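PDB 3EB7: insecticidal Delta-Endotoxin Cry8Ea1 from Bacillus Thuringiensis, which kills underground larvae of Holotrichia parallela, probably by inserting its helical N-terminal domain into gut-cell membranes to form pores, as in related three-domain Cry toxins. Local coordinates for residues A[72-77]-A[117-122]; A[83-88]-A[147-152]; A[103-108]-A[155-160]; A[107-112]-A[165-170]; A[222-225]-A[229-232]. All coordinates share one frame; numbering follows the deposited sequence.

Interaction 1: residues A[72-77]-A[117-122]; sequences LAELEG and TQYMPS
Glu74 OE2 accepts a short hydrogen bond of 2.6 Å from Ser122 OG. The contact joins helix 65-93 to the C-terminal end of helix 99-119, two neighbours in the helical bundle of the delta-endotoxin N-terminal domain. Ser122 comes in on the syn lone pair of OE2, the side facing the other carboxylate oxygen. It sits in a 3-10 segment that begins at Met120 and runs on past Ser122, and its own N bonds back to Tyr119 O. That turn places the hydroxyl within reach of the carboxylate.

The rest of the contact is a glutamate laid over a tyrosine ring. Glu74 CB stands above the centre of the Tyr119 ring, 3.6 Å from the centroid and 7° off the ring normal, a CH-pi contact. CG continues over the same face. The chain is extended beyond CG (chi2 179°), and this carries the carboxylate to the CD2 side of the ring, toward Ser122. The carboxylate is stacked on the ring, with the two planes 26° apart. The ring therefore limits how the carboxylate can turn, while the serine fixes one oxygen.

This is a surface contact, with the three side chains only partly exposed. Beneath it, Leu75 packs on Trp48 and Val135, and Met120 packs on Tyr136 of helix 133-153. The second carboxylate oxygen, Glu74 OE1, lies 3.3 Å from Tyr119 CD2.

Interaction 2: residues A[83-88]-A[147-152]; sequences QLYLTA and LKDASI
Tyr85 reaches from helix 65-93 to Asp149 of helix 133-153 and spans the distance between these two helices of the N-terminal bundle. The nearest CA atoms of residues 83-88 and 147-152, those of Tyr85 and Asp149, are 11.5 Å apart. From CB, which packs on Leu112 of helix 99-119, CG lies anti to the backbone N (chi1 177°) and the ring points toward helix 133-153. Further out, CE2 and CZ come near Asp149 OD2, but only at van der Waals range. At the tip, Tyr85 OH donates a hydrogen bond of 2.8 Å to Asp149 OD2. This oxygen lies at the ring edge, in its plane. The hydroxyl meets OD2 on the anti side, 30° out of the carboxylate plane. Tyr85 OH also touches Asp149 CB at 3.5 Å and packs against Trp157.

Both residues are buried. Tyr33 OH of helix 26-40 makes a second hydrogen bond to OD2, so two tyrosines grip one oxygen. Two such partners on OD2 would stabilise negative charge there, consistent with an ionised aspartate.

Interaction 3: residues A[103-108]-A[155-160]; sequences RDVRNR and EEWGFS
Trp157, in the loop between helices 133-153 and 161-191, turns one face of its indole to Val105 of helix 99-119. The loop begins with a type I turn from Glu155 to Gly158, closed by Gly158 N to Glu155 O, and Trp157 is its third residue. Val105 CG1 sits over that face, 3.7 Å from the centroid of the Trp157 five-membered ring. Val105 CG2 touches Trp157 CZ2 at 3.6 Å, so both methyls of the valine press on the indole. Trp157 O receives Arg106 NE at 3.0 Å, with an N-H...O angle of 137°. A weak bond from Arg106 NH2 reaches the same oxygen. The arginine chain bends at chi3 (-49°), which swings the guanidinium toward this carbonyl. Gly158 follows with positive phi. Phe159 CZ then packs on Arg106 CG at 3.4 Å, the two side chains lying antiparallel, one alongside the other. Ser160 is the N-cap of helix 161-191. The arrangement is that of an interhelical connection in an all-helical bundle, folded back onto a third helix.

Interaction 4: residues A[107-112]-A[165-170]; sequences NRFEIL and NNYYNR
Phe109 points its ring edge at the face of Tyr167, giving a T-shaped pair between helix 99-119 and helix 161-191. The planes are 87° apart and the centroids 5.1 Å. Phe109 CE2 makes the closest approach, 3.5 Å from Tyr167 CZ, and is equally near the phenolic oxygen. Phe109 CZ stands over the centre of the tyrosine ring. The two side chains come from opposite directions and meet between their helices. The nearest CA atoms of residues 107-112 and 165-170, those of Glu110 and Tyr167, are 10.6 Å apart.

Glu110 adds a smaller touch. Glu110 CG lies 3.8 Å from Tyr167 OH, and its chain is roughly perpendicular to the tyrosine.

One torsion bears on the meeting point. Phe109 CG is anti to the backbone N (chi1 159°), which aims the ring at Tyr167.

In the next shell, Phe159 makes another edge-to-face contact with Tyr167. Ala150 of helix 133-153 touches both rings of the pair, and Leu146 packs on Phe109. One turn along from Tyr167, Arg170 forms a salt bridge through NH2 to Asp113, so the same two helices are also joined by charge. Next to Tyr167 in sequence, Tyr168 bonds through OH to Asp226. The aromatic pair thus bridges helices 99-119 and 161-191 alongside helix 133-153 in the N-terminal bundle.

Interaction 5: residues A[222-225]-A[229-232]; sequences FPMY and TYPM
The Tyr230 ring carries Met224 CG over the centre of one face, 3.7 Å from the centroid and 5° off the normal. This is a CH-pi contact. Met224 SD lies over the same face, 4.4 Å from the centroid and 25° off the normal, which makes a Met-aromatic contact as well. Met224 SD is nearest the phenolic end of the ring, 4.0 Å from Tyr230 CZ. Pro223 O approaches obliquely, 3.4 Å from Tyr230 CE1. The backbone joins in too, since Met224 CA is 3.6 Å from Tyr230 CD1.

The methionine chain bends at chi2 (68°), which brings SD back over the ring. Residues 222-225 form a 3-10 turn, with Tyr225 N bonded to Phe222 O. The chain then doubles back within a few residues, so Tyr230 can fold onto Met224.

The polar end of the tyrosine is held from outside. Its OH bonds to Glu584, and its ring makes a cation-pi contact with Arg502. Arg502 NH2 also bonds to Thr229 O.

The contact is buried and lies in the linker after helix 198-220 and before strand 234-235. Phe222 and Tyr225 pack on helix 133-153 of the bundle, while Met224 and Tyr230 touch Gln450 of strand 448-452. The turn is thus wedged between the helical domain and a sheet that includes strands 448-452, 498-507 and 578-588.

Overall arrangement
From the N terminus, helix 65-93 opens interaction 1 and then interaction 2. Interaction 1 closes first, at the end of helix 99-119. Interaction 2 closes on helix 133-153, so interactions 1 and 2 cross. Interactions 3 and 4 start from overlapping parts of helix 99-119, share Asn107 and Arg108, and close in succession on the loop 155-160 and on helix 161-191, neither nested in the other. Both cross interactions 1 and 2. Interactions 2, 3 and 4 touch one another, with centres about 9 to 10 Å apart. Interaction 5 follows in series as a short local loop. It joins this helical bundle to the sheet containing strand 448-452.

Interaction 1: residues A[72-77]-A[117-122]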
# COMPACT_ATOMS: atom_id res chain seq x y z
N LEU A 72 16.21 10.67 -18.85
CA LEU A 72 16.89 11.56 -17.90
C LEU A 72 16.89 13.01 -18.34
O LEU A 72 16.67 13.90 -17.51
CB LEU A 72 18.33 11.07 -17.64
CG LEU A 72 18.70 10.22 -16.42
CD1 LEU A 72 17.51 9.57 -15.62
CD2 LEU A 72 19.80 9.20 -16.75
N ALA A 73 17.13 13.26 -19.63
CA ALA A 73 17.09 14.63 -20.17
C ALA A 73 15.70 15.23 -20.15
O ALA A 73 15.50 16.38 -19.74
CB ALA A 73 17.69 14.68 -21.59
N GLU A 74 14.72 14.44 -20.58
CA GLU A 74 13.31 14.83 -20.54
C GLU A 74 12.80 15.08 -19.13
O GLU A 74 12.05 16.02 -18.92
CB GLU A 74 12.46 13.75 -21.21
CG GLU A 74 12.81 13.58 -22.68
CD GLU A 74 11.98 12.49 -23.37
OE1 GLU A 74 11.77 12.61 -24.58
OE2 GLU A 74 11.55 11.52 -22.73
N LEU A 75 13.19 14.23 -18.18
CA LEU A 75 12.77 14.42 -16.78
C LEU A 75 13.43 15.62 -16.11
O LEU A 75 12.83 16.26 -15.23
CB LEU A 75 12.97 13.14 -15.95
CG LEU A 75 11.98 12.02 -16.33
CD1 LEU A 75 12.51 10.63 -16.00
CD2 LEU A 75 10.61 12.22 -15.73
N GLU A 76 14.66 15.94 -16.52
CA GLU A 76 15.34 17.09 -15.93
C GLU A 76 14.71 18.37 -16.43
O GLU A 76 14.41 19.24 -15.62
CB GLU A 76 16.86 17.07 -16.16
CG GLU A 76 17.63 18.31 -15.53
CD GLU A 76 17.63 18.29 -13.99
OE1 GLU A 76 17.53 17.18 -13.39
OE2 GLU A 76 17.74 19.37 -13.39
N GLY A 77 14.46 18.46 -17.75
CA GLY A 77 13.71 19.56 -18.37
C GLY A 77 12.27 19.77 -17.87
O GLY A 77 11.76 20.91 -17.87
N THR A 117 2.44 14.68 -22.36
CA THR A 117 1.98 13.98 -23.57
C THR A 117 3.13 13.49 -24.46
O THR A 117 3.08 12.37 -24.96
CB THR A 117 1.01 14.86 -24.37
OG1 THR A 117 -0.06 15.26 -23.50
CG2 THR A 117 0.41 14.12 -25.57
N GLN A 118 4.15 14.32 -24.66
CA GLN A 118 5.29 13.93 -25.52
C GLN A 118 6.20 12.92 -24.85
O GLN A 118 6.75 12.07 -25.52
CB GLN A 118 6.16 15.12 -25.94
CG GLN A 118 5.47 16.28 -26.68
CD GLN A 118 6.51 17.32 -27.15
OE1 GLN A 118 7.30 17.84 -26.36
NE2 GLN A 118 6.52 17.60 -28.46
N TYR A 119 6.37 13.02 -23.53
CA TYR A 119 7.42 12.26 -22.84
C TYR A 119 6.98 10.89 -22.27
O TYR A 119 7.81 9.99 -22.14
CB TYR A 119 8.02 13.09 -21.70
CG TYR A 119 8.83 14.29 -22.12
CD1 TYR A 119 9.12 15.31 -21.21
CD2 TYR A 119 9.29 14.41 -23.42
CE1 TYR A 119 9.90 16.43 -21.59
CE2 TYR A 119 10.04 15.51 -23.82
CZ TYR A 119 10.35 16.50 -22.91
OH TYR A 119 11.14 17.54 -23.34
N MET A 120 5.72 10.74 -21.90
CA MET A 120 5.26 9.46 -21.31
C MET A 120 5.73 8.18 -22.06
O MET A 120 6.02 7.18 -21.40
CB MET A 120 3.74 9.42 -21.07
CG MET A 120 3.25 10.37 -19.99
SD MET A 120 4.06 10.17 -18.37
CE MET A 120 3.63 8.46 -17.95
N PRO A 121 5.76 8.21 -23.42
CA PRO A 121 6.23 7.02 -24.14
C PRO A 121 7.68 6.65 -23.87
O PRO A 121 8.04 5.48 -24.01
CB PRO A 121 6.00 7.37 -25.62
CG PRO A 121 4.89 8.41 -25.63
CD PRO A 121 5.22 9.23 -24.35
N SER A 122 8.49 7.62 -23.46
CA SER A 122 9.89 7.38 -23.06
C SER A 122 10.04 6.59 -21.77
O SER A 122 11.11 6.07 -21.51
CB SER A 122 10.65 8.71 -22.85
OG SER A 122 10.65 9.48 -24.03

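Interaction 2: residues A[83-88]-A[147-152]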
# COMPACT_ATOMS: atom_id res chain seq x y z
N GLN A 83 9.46 24.16 -11.87
CA GLN A 83 9.84 25.32 -11.03
C GLN A 83 9.11 26.59 -11.49
O GLN A 83 8.58 27.33 -10.67
CB GLN A 83 11.35 25.58 -11.04
CG GLN A 83 12.16 24.31 -10.99
CD GLN A 83 13.09 24.25 -9.81
OE1 GLN A 83 12.65 24.16 -8.65
NE2 GLN A 83 14.40 24.28 -10.09
N LEU A 84 9.08 26.79 -12.79
CA LEU A 84 8.43 27.92 -13.42
C LEU A 84 6.90 27.89 -13.22
O LEU A 84 6.28 28.94 -13.04
CB LEU A 84 8.78 27.97 -14.91
CG LEU A 84 10.26 27.97 -15.28
CD1 LEU A 84 10.42 27.76 -16.76
CD2 LEU A 84 10.95 29.27 -14.85
N TYR A 85 6.31 26.71 -13.29
CA TYR A 85 4.89 26.54 -12.98
C TYR A 85 4.63 26.82 -11.50
O TYR A 85 3.67 27.51 -11.17
CB TYR A 85 4.43 25.14 -13.35
CG TYR A 85 3.00 24.84 -13.00
CD1 TYR A 85 1.94 25.64 -13.49
CD2 TYR A 85 2.67 23.72 -12.22
CE1 TYR A 85 0.62 25.34 -13.17
CE2 TYR A 85 1.34 23.41 -11.89
CZ TYR A 85 0.33 24.21 -12.38
OH TYR A 85 -0.98 23.91 -12.06
N LEU A 86 5.47 26.30 -10.61
CA LEU A 86 5.33 26.67 -9.19
C LEU A 86 5.45 28.19 -8.96
O LEU A 86 4.66 28.76 -8.20
CB LEU A 86 6.34 25.93 -8.31
CG LEU A 86 6.31 26.25 -6.82
CD1 LEU A 86 4.97 25.83 -6.21
CD2 LEU A 86 7.51 25.60 -6.11
N THR A 87 6.43 28.83 -9.59
CA THR A 87 6.61 30.27 -9.41
C THR A 87 5.41 31.05 -9.98
O THR A 87 4.98 32.04 -9.38
CB THR A 87 7.96 30.76 -9.99
OG1 THR A 87 9.02 30.17 -9.24
CG2 THR A 87 8.09 32.31 -9.91
N ALA A 88 4.87 30.59 -11.11
CA ALA A 88 3.66 31.16 -11.71
C ALA A 88 2.38 30.97 -10.84
O ALA A 88 1.52 31.86 -10.80
CB ALA A 88 3.45 30.64 -13.14
N LEU A 147 -3.48 17.71 -14.36
CA LEU A 147 -4.83 17.72 -14.92
C LEU A 147 -5.90 18.06 -13.89
O LEU A 147 -6.92 18.64 -14.23
CB LEU A 147 -5.11 16.41 -15.65
CG LEU A 147 -4.83 16.33 -17.17
CD1 LEU A 147 -4.08 17.51 -17.83
CD2 LEU A 147 -4.13 15.05 -17.47
N LYS A 148 -5.67 17.73 -12.63
CA LYS A 148 -6.62 18.12 -11.58
C LYS A 148 -6.62 19.64 -11.27
O LYS A 148 -7.65 20.19 -10.88
CB LYS A 148 -6.35 17.29 -10.35
CG LYS A 148 -6.90 17.77 -9.06
CD LYS A 148 -6.17 16.98 -7.97
CE LYS A 148 -6.08 17.74 -6.67
NZ LYS A 148 -7.46 17.86 -6.07
N ASP A 149 -5.49 20.30 -11.44
CA ASP A 149 -5.45 21.76 -11.33
C ASP A 149 -6.32 22.46 -12.37
O ASP A 149 -7.01 23.46 -12.06
CB ASP A 149 -4.00 22.24 -11.46
CG ASP A 149 -3.08 21.57 -10.48
OD1 ASP A 149 -3.57 21.03 -9.46
OD2 ASP A 149 -1.87 21.57 -10.74
N ALA A 150 -6.30 21.92 -13.59
CA ALA A 150 -7.24 22.33 -14.64
C ALA A 150 -8.68 22.27 -14.16
O ALA A 150 -9.45 23.15 -14.49
CB ALA A 150 -7.08 21.48 -15.89
N SER A 151 -9.03 21.26 -13.37
CA SER A 151 -10.37 21.14 -12.79
C SER A 151 -10.70 22.15 -11.71
O SER A 151 -11.83 22.59 -11.58
CB SER A 151 -10.59 19.74 -12.23
OG SER A 151 -10.99 18.90 -13.27
N ILE A 152 -9.73 22.47 -10.88
CA ILE A 152 -9.94 23.41 -9.78
C ILE A 152 -9.75 24.88 -10.19
O ILE A 152 -10.43 25.75 -9.65
CB ILE A 152 -9.02 23.07 -8.59
CG1 ILE A 152 -9.26 21.61 -8.18
CG2 ILE A 152 -9.31 23.96 -7.39
CD1 ILE A 152 -8.07 20.99 -7.51

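Interaction 3: residues A[103-108]-A[155-160]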
# COMPACT_ATOMS: atom_id res chain seq x y z
N ARG A 103 -2.27 34.61 -17.61
CA ARG A 103 -1.74 34.11 -18.86
C ARG A 103 -0.48 33.28 -18.58
O ARG A 103 -0.25 32.27 -19.24
CB ARG A 103 -1.41 35.29 -19.80
CG ARG A 103 -1.74 35.03 -21.27
CD ARG A 103 -1.40 36.25 -22.17
NE ARG A 103 -2.15 37.46 -21.80
CZ ARG A 103 -1.61 38.69 -21.70
NH1 ARG A 103 -0.31 38.89 -21.92
NH2 ARG A 103 -2.37 39.73 -21.36
N ASP A 104 0.29 33.71 -17.58
CA ASP A 104 1.54 33.07 -17.22
C ASP A 104 1.34 31.68 -16.64
O ASP A 104 2.00 30.73 -17.07
CB ASP A 104 2.31 33.92 -16.22
CG ASP A 104 3.82 33.63 -16.24
OD1 ASP A 104 4.52 34.12 -15.32
OD2 ASP A 104 4.31 32.92 -17.16
N VAL A 105 0.46 31.57 -15.65
CA VAL A 105 0.13 30.30 -15.00
C VAL A 105 -0.55 29.34 -15.99
O VAL A 105 -0.21 28.16 -16.02
CB VAL A 105 -0.72 30.50 -13.69
CG1 VAL A 105 -2.10 31.08 -13.98
CG2 VAL A 105 -0.84 29.21 -12.90
N ARG A 106 -1.47 29.84 -16.79
CA ARG A 106 -2.14 29.02 -17.79
C ARG A 106 -1.11 28.48 -18.80
O ARG A 106 -1.10 27.29 -19.13
CB ARG A 106 -3.19 29.88 -18.49
CG ARG A 106 -4.07 29.15 -19.45
CD ARG A 106 -4.68 30.10 -20.50
NE ARG A 106 -5.26 31.29 -19.88
CZ ARG A 106 -5.36 32.48 -20.47
NH1 ARG A 106 -4.92 32.64 -21.72
NH2 ARG A 106 -5.91 33.50 -19.81
N ASN A 107 -0.24 29.37 -19.26
CA ASN A 107 0.82 29.05 -20.20
C ASN A 107 1.83 28.00 -19.65
O ASN A 107 2.25 27.12 -20.37
CB ASN A 107 1.48 30.37 -20.68
CG ASN A 107 2.89 30.18 -21.26
OD1 ASN A 107 3.08 29.56 -22.32
ND2 ASN A 107 3.89 30.78 -20.59
N ARG A 108 2.17 28.08 -18.37
CA ARG A 108 3.12 27.14 -17.78
C ARG A 108 2.51 25.74 -17.68
O ARG A 108 3.20 24.74 -17.85
CB ARG A 108 3.58 27.61 -16.39
CG ARG A 108 4.42 28.87 -16.34
CD ARG A 108 5.73 28.69 -17.06
NE ARG A 108 6.43 29.97 -17.21
CZ ARG A 108 7.34 30.22 -18.16
NH1 ARG A 108 7.69 29.27 -19.04
NH2 ARG A 108 7.92 31.42 -18.22
N GLU A 155 -11.36 27.47 -14.88
CA GLU A 155 -12.31 28.55 -15.13
C GLU A 155 -11.71 29.90 -14.70
O GLU A 155 -11.72 30.86 -15.48
CB GLU A 155 -13.64 28.24 -14.46
CG GLU A 155 -14.32 29.41 -13.77
CD GLU A 155 -15.13 28.94 -12.57
OE1 GLU A 155 -14.86 29.42 -11.42
OE2 GLU A 155 -16.02 28.07 -12.78
N GLU A 156 -11.18 29.94 -13.47
CA GLU A 156 -10.40 31.08 -12.94
C GLU A 156 -9.32 31.63 -13.89
O GLU A 156 -9.15 32.86 -13.99
CB GLU A 156 -9.76 30.65 -11.63
CG GLU A 156 -9.95 31.63 -10.53
CD GLU A 156 -10.60 31.04 -9.28
OE1 GLU A 156 -11.41 31.79 -8.67
OE2 GLU A 156 -10.31 29.87 -8.90
N TRP A 157 -8.62 30.74 -14.60
CA TRP A 157 -7.60 31.14 -15.57
C TRP A 157 -8.18 31.43 -16.94
O TRP A 157 -7.43 31.71 -17.88
CB TRP A 157 -6.53 30.05 -15.77
CG TRP A 157 -5.83 29.59 -14.52
CD1 TRP A 157 -5.68 30.28 -13.34
CD2 TRP A 157 -5.14 28.35 -14.35
NE1 TRP A 157 -4.95 29.53 -12.44
CE2 TRP A 157 -4.60 28.35 -13.04
CE3 TRP A 157 -4.91 27.24 -15.17
CZ2 TRP A 157 -3.87 27.27 -12.53
CZ3 TRP A 157 -4.18 26.17 -14.67
CH2 TRP A 157 -3.68 26.19 -13.36
N GLY A 158 -9.50 31.33 -17.07
CA GLY A 158 -10.15 31.66 -18.34
C GLY A 158 -10.18 30.58 -19.41
O GLY A 158 -10.32 30.88 -20.63
N PHE A 159 -10.07 29.32 -19.00
CA PHE A 159 -10.33 28.24 -19.94
C PHE A 159 -11.81 28.23 -20.25
O PHE A 159 -12.64 28.60 -19.41
CB PHE A 159 -9.89 26.88 -19.40
CG PHE A 159 -8.42 26.64 -19.48
CD1 PHE A 159 -7.69 26.39 -18.32
CD2 PHE A 159 -7.75 26.65 -20.70
CE1 PHE A 159 -6.31 26.15 -18.35
CE2 PHE A 159 -6.37 26.41 -20.77
CZ PHE A 159 -5.64 26.16 -19.59
N SER A 160 -12.15 27.83 -21.48
CA SER A 160 -13.54 27.63 -21.85
C SER A 160 -14.04 26.34 -21.22
O SER A 160 -13.24 25.48 -20.79
CB SER A 160 -13.72 27.62 -23.38
OG SER A 160 -12.97 26.59 -24.00

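Interaction 4: residues A[107-112]-A[165-170]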
# COMPACT_ATOMS: atom_id res chain seq x y z
N ASN A 107 -0.24 29.37 -19.26
CA ASN A 107 0.82 29.05 -20.20
C ASN A 107 1.83 28.00 -19.65
O ASN A 107 2.25 27.12 -20.37
CB ASN A 107 1.48 30.37 -20.68
CG ASN A 107 2.89 30.18 -21.26
OD1 ASN A 107 3.08 29.56 -22.32
ND2 ASN A 107 3.89 30.78 -20.59
N ARG A 108 2.17 28.08 -18.37
CA ARG A 108 3.12 27.14 -17.78
C ARG A 108 2.51 25.74 -17.68
O ARG A 108 3.20 24.74 -17.85
CB ARG A 108 3.58 27.61 -16.39
CG ARG A 108 4.42 28.87 -16.34
CD ARG A 108 5.73 28.69 -17.06
NE ARG A 108 6.43 29.97 -17.21
CZ ARG A 108 7.34 30.22 -18.16
NH1 ARG A 108 7.69 29.27 -19.04
NH2 ARG A 108 7.92 31.42 -18.22
N PHE A 109 1.22 25.71 -17.37
CA PHE A 109 0.42 24.52 -17.18
C PHE A 109 0.29 23.79 -18.52
O PHE A 109 0.40 22.57 -18.57
CB PHE A 109 -0.98 24.90 -16.63
CG PHE A 109 -2.03 23.85 -16.86
CD1 PHE A 109 -2.30 22.88 -15.88
CD2 PHE A 109 -2.73 23.79 -18.09
CE1 PHE A 109 -3.24 21.87 -16.13
CE2 PHE A 109 -3.65 22.80 -18.34
CZ PHE A 109 -3.91 21.83 -17.36
N GLU A 110 0.05 24.56 -19.58
CA GLU A 110 -0.12 23.99 -20.92
C GLU A 110 1.20 23.47 -21.43
O GLU A 110 1.24 22.49 -22.15
CB GLU A 110 -0.66 25.03 -21.89
CG GLU A 110 -2.12 25.48 -21.65
CD GLU A 110 -2.51 26.70 -22.52
OE1 GLU A 110 -1.79 27.02 -23.49
OE2 GLU A 110 -3.55 27.34 -22.23
N ILE A 111 2.29 24.13 -21.06
CA ILE A 111 3.63 23.62 -21.40
C ILE A 111 3.89 22.30 -20.69
O ILE A 111 4.44 21.38 -21.29
CB ILE A 111 4.76 24.67 -21.10
CG1 ILE A 111 4.78 25.77 -22.18
CG2 ILE A 111 6.13 23.98 -20.90
CD1 ILE A 111 5.37 27.09 -21.72
N LEU A 112 3.50 22.18 -19.43
CA LEU A 112 3.69 20.90 -18.72
C LEU A 112 2.88 19.79 -19.35
O LEU A 112 3.41 18.73 -19.67
CB LEU A 112 3.42 21.01 -17.22
CG LEU A 112 4.59 21.67 -16.50
CD1 LEU A 112 4.16 22.03 -15.11
CD2 LEU A 112 5.86 20.76 -16.49
N ASN A 165 -13.65 20.62 -19.94
CA ASN A 165 -14.20 19.29 -20.16
C ASN A 165 -13.24 18.35 -20.86
O ASN A 165 -13.16 17.19 -20.51
CB ASN A 165 -15.54 19.35 -20.91
CG ASN A 165 -16.70 19.79 -20.00
OD1 ASN A 165 -16.66 19.63 -18.78
ND2 ASN A 165 -17.72 20.37 -20.62
N ASN A 166 -12.51 18.85 -21.86
CA ASN A 166 -11.50 18.05 -22.54
C ASN A 166 -10.41 17.56 -21.57
O ASN A 166 -10.01 16.39 -21.63
CB ASN A 166 -10.85 18.85 -23.67
CG ASN A 166 -11.77 19.02 -24.87
OD1 ASN A 166 -12.76 18.28 -25.03
ND2 ASN A 166 -11.46 20.01 -25.72
N TYR A 167 -9.95 18.47 -20.69
CA TYR A 167 -8.94 18.16 -19.68
C TYR A 167 -9.47 17.11 -18.71
O TYR A 167 -8.77 16.16 -18.37
CB TYR A 167 -8.52 19.42 -18.91
CG TYR A 167 -7.55 20.33 -19.64
CD1 TYR A 167 -6.38 19.82 -20.22
CD2 TYR A 167 -7.78 21.71 -19.72
CE1 TYR A 167 -5.50 20.62 -20.89
CE2 TYR A 167 -6.88 22.56 -20.40
CZ TYR A 167 -5.74 21.99 -20.97
OH TYR A 167 -4.81 22.78 -21.62
N TYR A 168 -10.72 17.27 -18.30
CA TYR A 168 -11.38 16.32 -17.43
C TYR A 168 -11.58 14.94 -18.10
O TYR A 168 -11.33 13.91 -17.49
CB TYR A 168 -12.69 16.86 -16.89
CG TYR A 168 -13.32 15.87 -15.92
CD1 TYR A 168 -14.38 15.04 -16.32
CD2 TYR A 168 -12.80 15.72 -14.63
CE1 TYR A 168 -14.94 14.13 -15.44
CE2 TYR A 168 -13.33 14.81 -13.76
CZ TYR A 168 -14.41 14.01 -14.17
OH TYR A 168 -14.95 13.11 -13.28
N ASN A 169 -12.00 14.93 -19.36
CA ASN A 169 -12.14 13.69 -20.07
C ASN A 169 -10.81 13.02 -20.30
O ASN A 169 -10.70 11.83 -20.26
CB ASN A 169 -12.93 13.89 -21.39
CG ASN A 169 -14.40 14.26 -21.15
OD1 ASN A 169 -15.01 13.79 -20.20
ND2 ASN A 169 -14.95 15.13 -21.98
N ARG A 170 -9.77 13.80 -20.57
CA ARG A 170 -8.45 13.20 -20.72
C ARG A 170 -7.97 12.63 -19.38
O ARG A 170 -7.38 11.56 -19.34
CB ARG A 170 -7.46 14.20 -21.31
CG ARG A 170 -6.22 13.54 -21.95
CD ARG A 170 -5.76 14.38 -23.16
NE ARG A 170 -5.69 15.80 -22.84
CZ ARG A 170 -4.59 16.39 -22.35
NH1 ARG A 170 -3.48 15.67 -22.13
NH2 ARG A 170 -4.59 17.69 -22.08

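Interaction 5: residues A[222-225]-A[229-232]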
# COMPACT_ATOMS: atom_id res chain seq x y z
N PHE A 222 -4.75 7.37 -7.60
CA PHE A 222 -5.09 8.07 -8.87
C PHE A 222 -6.57 8.48 -9.00
O PHE A 222 -6.85 9.57 -9.50
CB PHE A 222 -4.66 7.26 -10.11
CG PHE A 222 -3.16 7.22 -10.34
CD1 PHE A 222 -2.63 6.38 -11.33
CD2 PHE A 222 -2.28 8.03 -9.59
CE1 PHE A 222 -1.29 6.32 -11.57
CE2 PHE A 222 -0.91 7.99 -9.85
CZ PHE A 222 -0.41 7.12 -10.82
N PRO A 223 -7.52 7.59 -8.60
CA PRO A 223 -8.95 7.96 -8.74
C PRO A 223 -9.37 9.16 -7.90
O PRO A 223 -10.34 9.85 -8.24
CB PRO A 223 -9.70 6.70 -8.25
CG PRO A 223 -8.68 5.57 -8.40
CD PRO A 223 -7.36 6.20 -8.10
N MET A 224 -8.67 9.40 -6.80
CA MET A 224 -9.05 10.50 -5.92
C MET A 224 -8.52 11.84 -6.44
O MET A 224 -8.74 12.89 -5.80
CB MET A 224 -8.64 10.25 -4.48
CG MET A 224 -9.53 9.26 -3.71
SD MET A 224 -9.37 7.56 -4.33
CE MET A 224 -7.95 6.96 -3.40
N TYR A 225 -7.85 11.83 -7.60
CA TYR A 225 -7.48 13.10 -8.26
C TYR A 225 -8.60 13.63 -9.13
O TYR A 225 -8.48 14.71 -9.71
CB TYR A 225 -6.23 12.96 -9.11
CG TYR A 225 -5.01 12.50 -8.39
CD1 TYR A 225 -3.93 11.96 -9.10
CD2 TYR A 225 -4.92 12.59 -6.97
CE1 TYR A 225 -2.79 11.52 -8.46
CE2 TYR A 225 -3.79 12.14 -6.29
CZ TYR A 225 -2.72 11.61 -7.06
OH TYR A 225 -1.61 11.18 -6.43
N THR A 229 -15.63 13.51 -8.66
CA THR A 229 -15.97 12.36 -7.81
C THR A 229 -15.55 12.57 -6.35
O THR A 229 -16.26 12.11 -5.44
CB THR A 229 -15.40 11.06 -8.41
OG1 THR A 229 -15.84 10.98 -9.76
CG2 THR A 229 -15.87 9.81 -7.69
N TYR A 230 -14.45 13.28 -6.14
CA TYR A 230 -13.96 13.62 -4.80
C TYR A 230 -13.80 15.14 -4.65
O TYR A 230 -12.68 15.66 -4.70
CB TYR A 230 -12.65 12.85 -4.50
CG TYR A 230 -12.81 11.33 -4.62
CD1 TYR A 230 -12.65 10.69 -5.85
CD2 TYR A 230 -13.17 10.55 -3.52
CE1 TYR A 230 -12.83 9.32 -5.98
CE2 TYR A 230 -13.34 9.16 -3.64
CZ TYR A 230 -13.18 8.57 -4.86
OH TYR A 230 -13.35 7.22 -5.00
N PRO A 231 -14.93 15.87 -4.49
CA PRO A 231 -14.90 17.34 -4.45
C PRO A 231 -14.46 17.91 -3.09
O PRO A 231 -14.40 19.12 -2.90
CB PRO A 231 -16.36 17.69 -4.75
CG PRO A 231 -17.14 16.58 -4.08
CD PRO A 231 -16.31 15.35 -4.38
N MET A 232 -14.16 17.04 -2.14
CA MET A 232 -13.74 17.47 -0.83
C MET A 232 -12.74 16.48 -0.27
O MET A 232 -12.61 15.35 -0.75
CB MET A 232 -14.95 17.61 0.12
CG MET A 232 -15.51 16.31 0.63
SD MET A 232 -17.14 16.43 1.40
CE MET A 232 -18.21 16.19 -0.02